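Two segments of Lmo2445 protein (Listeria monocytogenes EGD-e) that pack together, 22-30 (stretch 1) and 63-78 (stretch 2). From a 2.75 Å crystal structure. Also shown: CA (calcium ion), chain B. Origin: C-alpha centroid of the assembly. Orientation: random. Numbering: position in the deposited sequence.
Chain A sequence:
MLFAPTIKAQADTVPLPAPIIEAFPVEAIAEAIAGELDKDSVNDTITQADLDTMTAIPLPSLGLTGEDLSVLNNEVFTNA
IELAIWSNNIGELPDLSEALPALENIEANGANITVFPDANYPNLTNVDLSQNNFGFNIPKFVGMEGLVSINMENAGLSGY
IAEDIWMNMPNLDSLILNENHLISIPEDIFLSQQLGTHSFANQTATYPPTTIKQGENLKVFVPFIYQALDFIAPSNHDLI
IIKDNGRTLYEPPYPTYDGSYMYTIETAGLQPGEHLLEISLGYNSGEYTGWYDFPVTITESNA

Stretch 1, residues 22-30: EAFPVEAIA
Stretch 2 (63-78) GLTGEDLSVLNNEVFT

Stretch 1 leaves one helix at Phe24 (phi/psi -132/88), passes Pro25 (-80/55) and enters a second helix after Val26 (-137/114), its N-cap. In stretch 2, Leu64 is extended (-73/142). Thr65 caps a helix starting at Gly66, and residues 71-74 form a 3-10 segment. Glu75 then breaks out (-146/-179). The two stretches run in opposite directions: CA of Ala23 lies 6.3 Å from CA of Asn74, CA of Phe24 5.7 Å from CA of Val71, and CA of Val26 6.4 Å from CA of Asp68.

One hydrogen bond crosses the contact. Asn74 ND2 donates to Ala23 O at 2.8 Å. The angle of 158° shows the amide well directed at this carbonyl, at the end of the first helix. Asn74 is m, with chi2 near -3°.

Within stretch 2, Asp68 N donates to Thr65 OG1 at 3.3 Å, and Thr65 N donates to Asp68 OD2 at 3.1 Å. Each side chain thus takes the other's backbone NH at the helix start, with Thr65 in p and Asp68 in m.

Apolar packing supplies most of the contacts. The side chain of Val71 (t) packs against three others: its CG1 lies 3.5 Å from Phe24 CB and 3.8 Å from Pro25 CD, and its CG2 lies 3.8 Å from Val26 CG2. Ile29 (m, t) points toward stretch 2. Its CG1 is 3.7 Å from Leu64 CD2, its CG2 4.0 Å from Leu72 CD2, and its CD1 4.4 Å from Leu69 CD2. Leu64 CD2 also lies 3.9 Å from Ala28 CB. Leu64 and Leu72 are both m, t. Ile29 CD1 also sits 3.3 Å from the backbone Asp68 O, a carbon-to-oxygen contact.

The aromatic pair is Phe24 (chi1 -47°, chi2 -76°) and Phe77 (-60°, 83°). Their planes meet at 24°, with centroids 5.6 Å apart, but the rings are slid apart and barely overlap. Phe24 CZ approaches Phe77 CZ at 3.5 Å and Glu75 CG at 3.4 Å.

Glu27 (t, t) lies out of reach of stretch 2; its OE2 binds calcium at 2.6 Å.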

# COMPACT_ATOMS: atom_id res chain seq x y z
N GLU A 22 30.79 1.37 13.26
CA GLU A 22 31.06 -0.06 13.03
C GLU A 22 29.75 -0.83 13.16
O GLU A 22 29.52 -1.78 12.43
CB GLU A 22 32.11 -0.63 13.96
CG GLU A 22 33.52 -0.09 13.72
CD GLU A 22 34.60 -0.88 14.47
OE1 GLU A 22 34.26 -1.82 15.24
OE2 GLU A 22 35.80 -0.56 14.27
N ALA A 23 28.90 -0.40 14.08
CA ALA A 23 27.61 -1.06 14.28
C ALA A 23 26.66 -0.80 13.11
O ALA A 23 25.97 -1.71 12.63
CB ALA A 23 26.97 -0.61 15.59
N PHE A 24 26.62 0.45 12.65
CA PHE A 24 25.72 0.83 11.57
C PHE A 24 26.53 1.62 10.53
O PHE A 24 26.60 2.83 10.62
CB PHE A 24 24.58 1.67 12.15
CG PHE A 24 23.95 1.08 13.39
CD1 PHE A 24 23.08 0.00 13.30
CD2 PHE A 24 24.23 1.61 14.65
CE1 PHE A 24 22.50 -0.54 14.44
CE2 PHE A 24 23.64 1.07 15.79
CZ PHE A 24 22.77 -0.00 15.68
N PRO A 25 27.14 0.93 9.55
CA PRO A 25 27.98 1.59 8.56
C PRO A 25 27.30 2.29 7.36
O PRO A 25 27.63 2.02 6.21
CB PRO A 25 28.95 0.47 8.12
CG PRO A 25 28.22 -0.78 8.35
CD PRO A 25 27.27 -0.54 9.49
N VAL A 26 26.39 3.20 7.66
CA VAL A 26 25.69 4.01 6.68
C VAL A 26 25.72 5.38 7.34
O VAL A 26 25.11 5.56 8.40
CB VAL A 26 24.24 3.54 6.46
CG1 VAL A 26 23.49 4.52 5.56
CG2 VAL A 26 24.20 2.14 5.87
N GLU A 27 26.44 6.32 6.72
CA GLU A 27 26.60 7.69 7.25
C GLU A 27 25.35 8.28 7.94
O GLU A 27 25.36 8.54 9.15
CB GLU A 27 27.08 8.65 6.14
CG GLU A 27 27.30 10.09 6.59
CD GLU A 27 27.75 11.03 5.47
OE1 GLU A 27 28.05 10.57 4.34
OE2 GLU A 27 27.79 12.25 5.75
N ALA A 28 24.29 8.44 7.14
CA ALA A 28 23.02 9.00 7.59
C ALA A 28 22.43 8.33 8.84
O ALA A 28 21.97 9.02 9.74
CB ALA A 28 22.01 8.94 6.47
N ILE A 29 22.46 7.00 8.87
CA ILE A 29 21.91 6.24 9.98
C ILE A 29 22.77 6.41 11.23
O ILE A 29 22.24 6.65 12.31
CB ILE A 29 21.68 4.76 9.60
CG1 ILE A 29 20.59 4.69 8.51
CG2 ILE A 29 21.27 3.93 10.82
CD1 ILE A 29 20.27 3.31 7.97
N ALA A 30 24.09 6.33 11.07
CA ALA A 30 24.99 6.50 12.22
C ALA A 30 24.90 7.91 12.82
O ALA A 30 25.02 8.08 14.03
CB ALA A 30 26.42 6.17 11.83
N GLY A 63 16.97 10.19 2.63
CA GLY A 63 17.36 9.54 1.39
C GLY A 63 17.71 8.06 1.49
O GLY A 63 18.33 7.52 0.57
N LEU A 64 17.28 7.41 2.57
CA LEU A 64 17.58 6.00 2.80
C LEU A 64 16.82 5.01 1.90
O LEU A 64 15.64 5.19 1.61
CB LEU A 64 17.28 5.65 4.26
CG LEU A 64 17.96 6.44 5.37
CD1 LEU A 64 17.43 6.04 6.73
CD2 LEU A 64 19.46 6.24 5.34
N THR A 65 17.52 3.96 1.49
CA THR A 65 16.98 2.88 0.69
C THR A 65 16.75 1.71 1.64
O THR A 65 17.12 1.80 2.80
CB THR A 65 18.00 2.43 -0.38
OG1 THR A 65 19.20 1.98 0.26
CG2 THR A 65 18.33 3.56 -1.31
N GLY A 66 16.15 0.63 1.15
CA GLY A 66 15.92 -0.59 1.94
C GLY A 66 17.25 -1.16 2.44
O GLY A 66 17.37 -1.52 3.60
N GLU A 67 18.23 -1.24 1.53
CA GLU A 67 19.60 -1.69 1.85
C GLU A 67 20.19 -0.93 3.03
O GLU A 67 20.75 -1.52 3.94
CB GLU A 67 20.54 -1.45 0.66
CG GLU A 67 20.63 -2.52 -0.40
CD GLU A 67 21.53 -3.68 0.01
OE1 GLU A 67 22.12 -4.33 -0.88
OE2 GLU A 67 21.69 -3.93 1.23
N ASP A 68 20.09 0.40 2.98
CA ASP A 68 20.60 1.24 4.06
C ASP A 68 19.97 0.81 5.37
O ASP A 68 20.66 0.53 6.32
CB ASP A 68 20.30 2.73 3.80
CG ASP A 68 21.07 3.32 2.60
OD1 ASP A 68 22.19 2.84 2.32
OD2 ASP A 68 20.56 4.29 1.98
N LEU A 69 18.64 0.75 5.39
CA LEU A 69 17.91 0.35 6.60
C LEU A 69 18.20 -1.04 7.14
O LEU A 69 18.06 -1.26 8.33
CB LEU A 69 16.39 0.47 6.39
CG LEU A 69 15.80 1.87 6.25
CD1 LEU A 69 14.33 1.78 5.86
CD2 LEU A 69 15.96 2.66 7.54
N SER A 70 18.58 -1.96 6.28
CA SER A 70 18.85 -3.34 6.72
C SER A 70 19.97 -3.40 7.76
O SER A 70 20.05 -4.33 8.56
CB SER A 70 19.13 -4.26 5.53
OG SER A 70 20.24 -3.83 4.80
N VAL A 71 20.81 -2.37 7.74
CA VAL A 71 21.90 -2.22 8.71
C VAL A 71 21.41 -2.21 10.18
O VAL A 71 22.16 -2.61 11.07
CB VAL A 71 22.74 -0.97 8.35
CG1 VAL A 71 23.43 -0.35 9.53
CG2 VAL A 71 23.73 -1.32 7.24
N LEU A 72 20.17 -1.76 10.41
CA LEU A 72 19.56 -1.73 11.75
C LEU A 72 19.55 -3.13 12.40
O LEU A 72 19.65 -3.24 13.64
CB LEU A 72 18.15 -1.14 11.71
CG LEU A 72 18.05 0.35 11.35
CD1 LEU A 72 16.60 0.77 11.16
CD2 LEU A 72 18.72 1.23 12.39
N ASN A 73 19.44 -4.17 11.58
CA ASN A 73 19.49 -5.55 12.06
C ASN A 73 20.84 -5.98 12.66
O ASN A 73 20.96 -7.10 13.18
CB ASN A 73 19.03 -6.52 10.98
CG ASN A 73 17.55 -6.43 10.73
OD1 ASN A 73 16.77 -6.31 11.67
ND2 ASN A 73 17.14 -6.53 9.47
N ASN A 74 21.85 -5.12 12.59
CA ASN A 74 23.15 -5.40 13.21
C ASN A 74 23.06 -5.33 14.71
O ASN A 74 23.99 -5.69 15.38
CB ASN A 74 24.25 -4.44 12.74
CG ASN A 74 24.65 -4.66 11.30
OD1 ASN A 74 24.16 -5.57 10.62
ND2 ASN A 74 25.57 -3.83 10.81
N GLU A 75 21.95 -4.82 15.25
CA GLU A 75 21.76 -4.74 16.69
C GLU A 75 20.30 -4.95 17.04
O GLU A 75 19.46 -5.19 16.18
CB GLU A 75 22.24 -3.38 17.23
CG GLU A 75 23.69 -3.01 16.91
CD GLU A 75 24.72 -3.99 17.46
OE1 GLU A 75 24.41 -4.83 18.35
OE2 GLU A 75 25.87 -3.89 17.00
N VAL A 76 20.01 -4.87 18.33
CA VAL A 76 18.67 -5.03 18.86
C VAL A 76 18.34 -3.81 19.72
O VAL A 76 19.01 -3.57 20.73
CB VAL A 76 18.56 -6.31 19.73
CG1 VAL A 76 17.19 -6.41 20.39
CG2 VAL A 76 18.87 -7.55 18.90
N PHE A 77 17.33 -3.04 19.32
CA PHE A 77 16.88 -1.87 20.07
C PHE A 77 15.72 -2.43 20.88
O PHE A 77 14.57 -2.25 20.52
CB PHE A 77 16.41 -0.78 19.11
CG PHE A 77 17.47 -0.29 18.17
CD1 PHE A 77 17.75 -0.98 16.99
CD2 PHE A 77 18.16 0.90 18.43
CE1 PHE A 77 18.72 -0.52 16.11
CE2 PHE A 77 19.13 1.37 17.55
CZ PHE A 77 19.41 0.66 16.39
N THR A 78 16.04 -3.13 21.97
CA THR A 78 15.03 -3.81 22.82
C THR A 78 13.79 -3.02 23.21
O THR A 78 12.76 -3.63 23.42
CB THR A 78 15.62 -4.34 24.15
OG1 THR A 78 16.02 -3.23 24.95
CG2 THR A 78 16.81 -5.30 23.97
CA CA B . 26.50 13.96 7.20